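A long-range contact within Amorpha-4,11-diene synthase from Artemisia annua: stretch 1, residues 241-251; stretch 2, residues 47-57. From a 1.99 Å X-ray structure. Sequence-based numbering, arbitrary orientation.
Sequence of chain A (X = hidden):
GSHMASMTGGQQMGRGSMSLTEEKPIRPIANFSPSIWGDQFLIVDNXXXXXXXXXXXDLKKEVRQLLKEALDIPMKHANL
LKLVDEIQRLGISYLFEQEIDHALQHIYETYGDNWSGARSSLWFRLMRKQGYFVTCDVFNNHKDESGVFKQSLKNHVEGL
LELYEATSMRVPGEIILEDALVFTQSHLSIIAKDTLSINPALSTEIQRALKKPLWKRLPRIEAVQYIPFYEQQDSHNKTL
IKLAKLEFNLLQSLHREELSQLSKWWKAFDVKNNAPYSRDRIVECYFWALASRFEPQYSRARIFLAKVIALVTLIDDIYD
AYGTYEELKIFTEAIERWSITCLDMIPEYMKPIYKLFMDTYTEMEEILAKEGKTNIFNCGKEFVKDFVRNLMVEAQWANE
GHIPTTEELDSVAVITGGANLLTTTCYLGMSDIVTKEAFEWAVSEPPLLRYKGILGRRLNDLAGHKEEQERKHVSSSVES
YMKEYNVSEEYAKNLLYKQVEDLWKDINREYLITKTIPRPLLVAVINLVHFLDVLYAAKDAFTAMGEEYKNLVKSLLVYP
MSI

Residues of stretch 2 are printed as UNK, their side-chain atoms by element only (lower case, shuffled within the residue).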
# COMPACT_ATOMS: atom_id res chain seq x y z
N ILE A 241 4.26 -24.48 -2.27
CA ILE A 241 3.49 -24.02 -3.42
C ILE A 241 2.06 -24.55 -3.37
O ILE A 241 1.12 -23.84 -3.74
CB ILE A 241 4.17 -24.35 -4.79
CG1 ILE A 241 3.47 -23.58 -5.92
CG2 ILE A 241 4.14 -25.85 -5.08
CD1 ILE A 241 3.47 -22.07 -5.72
N LYS A 242 1.89 -25.78 -2.89
CA LYS A 242 0.54 -26.33 -2.78
C LYS A 242 -0.30 -25.51 -1.81
O LYS A 242 -1.44 -25.14 -2.10
CB LYS A 242 0.60 -27.79 -2.31
CG LYS A 242 -0.75 -28.48 -2.36
CD LYS A 242 -0.68 -29.87 -1.75
CE LYS A 242 -1.92 -30.68 -2.11
NZ LYS A 242 -1.98 -31.94 -1.32
N LEU A 243 0.30 -25.20 -0.67
CA LEU A 243 -0.36 -24.38 0.34
C LEU A 243 -0.63 -22.97 -0.15
O LEU A 243 -1.72 -22.41 0.08
CB LEU A 243 0.53 -24.31 1.59
CG LEU A 243 0.04 -23.42 2.73
CD1 LEU A 243 -1.35 -23.85 3.19
CD2 LEU A 243 1.02 -23.47 3.87
N ALA A 244 0.35 -22.37 -0.81
CA ALA A 244 0.20 -20.99 -1.28
C ALA A 244 -0.96 -20.83 -2.25
O ALA A 244 -1.66 -19.81 -2.25
CB ALA A 244 1.51 -20.47 -1.91
N LYS A 245 -1.16 -21.83 -3.10
CA LYS A 245 -2.20 -21.72 -4.12
C LYS A 245 -3.58 -21.96 -3.52
O LYS A 245 -4.55 -21.28 -3.88
CB LYS A 245 -1.94 -22.68 -5.27
CG LYS A 245 -0.70 -22.36 -6.09
CD LYS A 245 -0.43 -23.50 -7.11
CE LYS A 245 -0.89 -23.13 -8.51
NZ LYS A 245 -0.76 -24.28 -9.47
N LEU A 246 -3.68 -22.95 -2.62
CA LEU A 246 -4.94 -23.25 -1.94
C LEU A 246 -5.38 -22.03 -1.12
O LEU A 246 -6.55 -21.63 -1.12
CB LEU A 246 -4.79 -24.45 -1.00
CG LEU A 246 -5.13 -25.86 -1.51
CD1 LEU A 246 -4.90 -25.98 -3.00
CD2 LEU A 246 -4.33 -26.92 -0.75
N GLU A 247 -4.41 -21.44 -0.42
CA GLU A 247 -4.67 -20.28 0.42
C GLU A 247 -4.98 -19.06 -0.42
O GLU A 247 -5.84 -18.26 -0.06
CB GLU A 247 -3.46 -20.00 1.31
CG GLU A 247 -3.35 -20.98 2.46
CD GLU A 247 -4.48 -20.81 3.47
OE1 GLU A 247 -5.03 -19.68 3.58
OE2 GLU A 247 -4.81 -21.80 4.15
N PHE A 248 -4.29 -18.90 -1.55
CA PHE A 248 -4.58 -17.76 -2.40
C PHE A 248 -6.04 -17.77 -2.77
O PHE A 248 -6.69 -16.74 -2.72
CB PHE A 248 -3.77 -17.80 -3.69
CG PHE A 248 -3.96 -16.56 -4.51
CD1 PHE A 248 -3.21 -15.43 -4.25
CD2 PHE A 248 -4.95 -16.51 -5.48
CE1 PHE A 248 -3.41 -14.27 -4.99
CE2 PHE A 248 -5.17 -15.34 -6.22
CZ PHE A 248 -4.39 -14.23 -5.98
N ASN A 249 -6.53 -18.94 -3.16
CA ASN A 249 -7.92 -19.05 -3.62
C ASN A 249 -8.92 -18.85 -2.48
O ASN A 249 -9.97 -18.21 -2.66
CB ASN A 249 -8.17 -20.37 -4.37
CG ASN A 249 -7.54 -20.37 -5.77
OD1 ASN A 249 -7.14 -19.32 -6.30
ND2 ASN A 249 -7.47 -21.56 -6.39
N LEU A 250 -8.60 -19.39 -1.30
CA LEU A 250 -9.46 -19.19 -0.13
C LEU A 250 -9.56 -17.71 0.22
O LEU A 250 -10.64 -17.19 0.47
CB LEU A 250 -8.92 -19.96 1.07
CG LEU A 250 -8.90 -21.48 0.90
CD1 LEU A 250 -8.39 -22.16 2.18
CD2 LEU A 250 -10.28 -22.01 0.50
N LEU A 251 -8.42 -17.03 0.27
CA LEU A 251 -8.43 -15.62 0.63
C LEU A 251 -9.10 -14.78 -0.46
O LEU A 251 -9.83 -13.84 -0.17
CB LEU A 251 -7.02 -15.13 0.98
CG LEU A 251 -6.91 -13.71 1.53
CD1 LEU A 251 -7.82 -13.54 2.77
CD2 LEU A 251 -5.44 -13.44 1.88
N UNK A 47 -17.00 -21.08 -4.87
CA UNK A 47 -17.38 -22.50 -4.88
C UNK A 47 -16.25 -23.41 -4.40
O UNK A 47 -15.27 -23.64 -5.12
o UNK A 47 -20.52 -23.27 -4.52
c UNK A 47 -19.11 -23.65 -6.40
c UNK A 47 -17.80 -22.88 -6.30
n UNK A 47 -20.92 -22.04 -6.35
c UNK A 47 -20.25 -22.96 -5.68
N UNK A 48 -16.41 -23.96 -3.19
CA UNK A 48 -15.33 -24.68 -2.52
C UNK A 48 -15.49 -26.20 -2.58
O UNK A 48 -16.59 -26.73 -2.77
c UNK A 48 -15.21 -24.25 -1.04
c UNK A 48 -16.21 -25.00 -0.17
c UNK A 48 -13.79 -24.45 -0.53
N UNK A 49 -14.36 -26.90 -2.44
CA UNK A 49 -14.35 -28.34 -2.25
C UNK A 49 -14.34 -28.65 -0.76
O UNK A 49 -14.06 -27.78 0.06
o UNK A 49 -12.14 -25.98 -3.37
c UNK A 49 -11.60 -27.08 -3.65
c UNK A 49 -11.81 -28.26 -2.71
c UNK A 49 -13.14 -28.98 -2.94
o UNK A 49 -10.89 -27.25 -4.66
N UNK A 50 -14.64 -29.89 -0.40
CA UNK A 50 -14.63 -30.30 1.00
C UNK A 50 -13.24 -30.74 1.43
O UNK A 50 -12.40 -31.08 0.59
c UNK A 50 -15.64 -31.43 1.24
o UNK A 50 -15.74 -31.46 4.09
c UNK A 50 -16.81 -31.46 3.48
n UNK A 50 -17.95 -31.84 4.04
c UNK A 50 -16.88 -31.02 2.03
N UNK A 51 -12.98 -30.71 2.74
CA UNK A 51 -11.70 -31.16 3.27
C UNK A 51 -10.53 -30.25 2.94
O UNK A 51 -9.40 -30.52 3.33
N UNK A 52 -10.81 -29.16 2.23
CA UNK A 52 -9.77 -28.18 1.91
C UNK A 52 -9.22 -27.57 3.20
O UNK A 52 -8.05 -27.19 3.27
c UNK A 52 -11.52 -26.39 1.52
c UNK A 52 -10.31 -27.08 0.94
c UNK A 52 -9.21 -26.08 0.58
N UNK A 53 -10.07 -27.52 4.23
CA UNK A 53 -9.66 -27.10 5.56
C UNK A 53 -8.59 -28.06 6.09
O UNK A 53 -7.60 -27.64 6.69
c UNK A 53 -11.75 -26.37 8.79
c UNK A 53 -10.85 -26.02 7.60
o UNK A 53 -11.46 -27.37 9.48
o UNK A 53 -12.73 -25.64 9.05
c UNK A 53 -10.87 -27.10 6.51
N UNK A 54 -8.79 -29.35 5.83
CA UNK A 54 -7.93 -30.41 6.36
C UNK A 54 -6.59 -30.50 5.65
O UNK A 54 -5.54 -30.62 6.29
o UNK A 54 -8.38 -32.07 9.12
c UNK A 54 -8.64 -31.76 6.28
c UNK A 54 -7.53 -32.58 8.39
c UNK A 54 -7.85 -32.88 6.93
n UNK A 54 -6.30 -32.86 8.80
N UNK A 55 -6.62 -30.48 4.32
CA UNK A 55 -5.41 -30.50 3.52
C UNK A 55 -4.52 -29.34 3.95
O UNK A 55 -3.33 -29.51 4.21
c UNK A 55 -4.44 -30.09 1.21
c UNK A 55 -5.48 -32.80 1.29
c UNK A 55 -6.41 -31.62 1.48
c UNK A 55 -5.72 -30.36 2.01
N UNK A 56 -5.13 -28.16 4.06
CA UNK A 56 -4.39 -26.95 4.38
C UNK A 56 -3.81 -27.02 5.80
O UNK A 56 -2.71 -26.53 6.05
c UNK A 56 -4.98 -25.05 2.84
c UNK A 56 -5.28 -25.70 4.19
c UNK A 56 -5.11 -24.71 5.32
N UNK A 57 -4.54 -27.66 6.71
CA UNK A 57 -4.10 -27.76 8.10
C UNK A 57 -2.80 -28.55 8.20
O UNK A 57 -1.84 -28.12 8.86
n UNK A 57 -7.92 -30.44 11.76
c UNK A 57 -6.12 -28.78 11.28
c UNK A 57 -5.20 -28.39 8.96
c UNK A 57 -6.67 -30.18 11.00
c UNK A 57 -4.88 -28.48 10.44

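Position 47 carries three carbons in a row, the third bearing one oxygen and one nitrogen: an amide, hence Gln47. It lies out of reach of stretch 1, in a poorly ordered loop where a polar chain is at ease. Position 48 has a single carbon forked into two more, near the tip of Leu250. This is Val48, whose CG2 makes a loose apolar contact with Leu250 CD2 at 4.4 Å.

At position 49 three carbons end in two oxygens, a carboxylate: Glu49. Position 50 has three carbons ending in one oxygen and one nitrogen: Gln50. Both are exposed and make no contact with stretch 1, so solvent can meet their polar ends. Position 51 has no side-chain atoms and is Gly51; its N gives a weak hydrogen bond to Gln50 OE1 at 3.2 Å. Its phi of 70° favours glycine, and it stands at the N-cap position, its O accepting from N of position 55 at 3.0 Å.

Position 52, in the helix's first turn, has one carbon carrying two carbons and points toward stretch 1: Val52, whose CG2 lies 4.2 Å from Leu250 CD2. The compact fork offers an apolar surface to the leucine tip. Position 53 shows three carbons ending in two oxygens, with CA-to-CB directed away: Glu53. Position 54, three carbons ending in an oxygen and a nitrogen, is Gln54. Both are exposed, where polar ends suit.

Position 55 has four carbons, forked at the first, with one arm two carbons long, and points toward stretch 1: Ile55. Its CG2 packs 3.7 Å from Leu246 CD2 and lies 4.0 Å from Lys242 NZ, so the branch at CB meets the partner helix while the residue stays exposed.

Position 56 has one carbon bearing two carbons, buried and pointing toward stretch 1: Val56. Its CG2 lies 3.8 Å from Leu243 CD1 and 3.9 Å from Leu246 CB, and its CG1 is 3.2 Å from Glu247 OE2. A short side chain suits a place where the CA atoms of Leu243 and Val56 are 6.3 Å apart. Position 57 is four carbons in a row ending in nitrogen, Lys57; it points away, its charge exposed, and NZ gives a weak hydrogen bond to Gln54 OE1 at 3.1 Å.

The contact is small, 349 Å² in all, and no hydrogen bond crosses it. Val56 has the largest share, and Leu243, Leu246 and Leu250 meet the apolar residues of stretch 2. The helix axes make 142° between their N-to-C directions, nearer antiparallel than parallel, and the register runs in reverse: Val56 by Leu243, Val48 by Leu250.

Stretch 2 47-57: QVEQGVEQIVK
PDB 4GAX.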